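PDB 2QMA: diaminobutyrate-pyruvate transaminase and L-2,4-diaminobutyrate decarboxylase from Vibrio parahaemolyticus, which probably binds pyridoxal 5'-phosphate and acts as a transaminase and carbon-carbon lyase, the chain here being its C-terminal decarboxylase domain. Local coordinates for residues A[117-120]-A[121-124]. Residues are numbered along the deposited sequence; the frame is centred on the assembly and turned at random.
Sequences AAEA and MIAA
I122 and E119, one turn apart on helix 113-125, meet side chain to side chain, while their backbone groups bond to other residues. The amide N of I122 bonds to A118 O at 2.8 Å, and A123 N reaches E119 O at 2.9 Å. The first and last of these four bonds are longer: A124 N makes a hydrogen bond of 3.2 Å to A120 O, and M121 N a weak one of 3.5 Å to A117 O. Each of the four carbonyls thus receives the N-H four residues on.

I122 sets CG1 beside its own backbone N (chi1 -62°), which brings CG1 to 3.1 Å from A118 O and shields that bonded carbonyl with hydrocarbon. Its CD1 goes on to touch E119 OE1 at 3.7 Å, the two side chains crossing at a slant. Bent at chi2 (-80°), the E119 chain carries a buried carboxylate whose oxygens are both engaged: OE1 forms a salt bridge with R374, while OE2 takes a hydrogen bond from T330 and salt bridges from K379 and from R374 of the second subunit. So many cationic partners would be expected to favour the ionised form. A glutamate suits the place because it can answer charges from two chains at once.

Alanines keep the neighbouring faces slim where the second subunit closes in: A123 packs on E119 of that subunit, A117 on its T41, and A124 O accepts a hydrogen bond from its Q99 NE2. A methionine, present here as selenomethionine, suits position 121 by its long unbranched chain: M121 reaches L378 and M382 of helix 377-386 and V87 of the second subunit. The whole is a regular alpha-helical i to i+4 segment, here serving as a buried interface helix of the dimer in a pyridoxal-dependent decarboxylase domain.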
loop_
_atom_site.group_PDB
_atom_site.type_symbol
_atom_site.label_atom_id
_atom_site.label_comp_id
_atom_site.label_asym_id
_atom_site.label_seq_id
_atom_site.Cartn_x
_atom_site.Cartn_y
_atom_site.Cartn_z
ATOM N N ALA A 117 6.913 1.195 16.798
ATOM C CA ALA A 117 7.411 2.548 17.112
ATOM C C ALA A 117 7.558 3.308 15.801
ATOM O O ALA A 117 7.142 4.455 15.718
ATOM C CB ALA A 117 8.755 2.496 17.835
ATOM N N ALA A 118 8.153 2.674 14.783
ATOM C CA ALA A 118 8.340 3.319 13.470
ATOM C C ALA A 118 7.008 3.840 12.892
ATOM O O ALA A 118 6.959 4.938 12.327
ATOM C CB ALA A 118 9.048 2.360 12.472
ATOM N N GLU A 119 5.925 3.078 13.047
ATOM C CA GLU A 119 4.645 3.504 12.499
ATOM C C GLU A 119 4.182 4.811 13.107
ATOM O O GLU A 119 3.552 5.608 12.423
ATOM C CB GLU A 119 3.549 2.467 12.762
ATOM C CG GLU A 119 3.730 1.175 11.957
ATOM C CD GLU A 119 3.260 1.275 10.512
ATOM O OE1 GLU A 119 3.226 2.392 9.978
ATOM O OE2 GLU A 119 2.956 0.231 9.900
ATOM N N ALA A 120 4.461 5.000 14.399
ATOM C CA ALA A 120 4.123 6.258 15.102
ATOM C C ALA A 120 4.778 7.472 14.454
ATOM O O ALA A 120 4.119 8.514 14.252
ATOM C CB ALA A 120 4.461 6.168 16.629
HETATM N N MSE A 121 6.054 7.321 14.096
HETATM C CA MSE A 121 6.791 8.376 13.403
HETATM C C MSE A 121 6.343 8.535 11.941
HETATM O O MSE A 121 6.196 9.648 11.460
HETATM C CB MSE A 121 8.298 8.141 13.512
HETATM C CG MSE A 121 8.785 8.163 14.955
HETATM SE SE MSE A 121 10.640 7.612 15.154
HETATM C CE MSE A 121 11.459 9.180 14.327
ATOM N N ILE A 122 6.099 7.417 11.252
ATOM C CA ILE A 122 5.599 7.489 9.881
ATOM C C ILE A 122 4.295 8.307 9.871
ATOM O O ILE A 122 4.107 9.185 9.047
ATOM C CB ILE A 122 5.318 6.042 9.276
ATOM C CG1 ILE A 122 6.634 5.210 9.208
ATOM C CG2 ILE A 122 4.662 6.143 7.885
ATOM C CD1 ILE A 122 6.502 3.698 8.975
ATOM N N ALA A 123 3.384 7.972 10.770
ATOM C CA ALA A 123 2.042 8.573 10.781
ATOM C C ALA A 123 2.110 10.099 11.071
ATOM O O ALA A 123 1.390 10.908 10.474
ATOM C CB ALA A 123 1.185 7.829 11.834
ATOM N N ALA A 124 3.027 10.478 11.948
ATOM C CA ALA A 124 3.160 11.861 12.400
ATOM C C ALA A 124 3.824 12.713 11.336
ATOM O O ALA A 124 3.451 13.859 11.136
ATOM C CB ALA A 124 3.916 11.933 13.717
#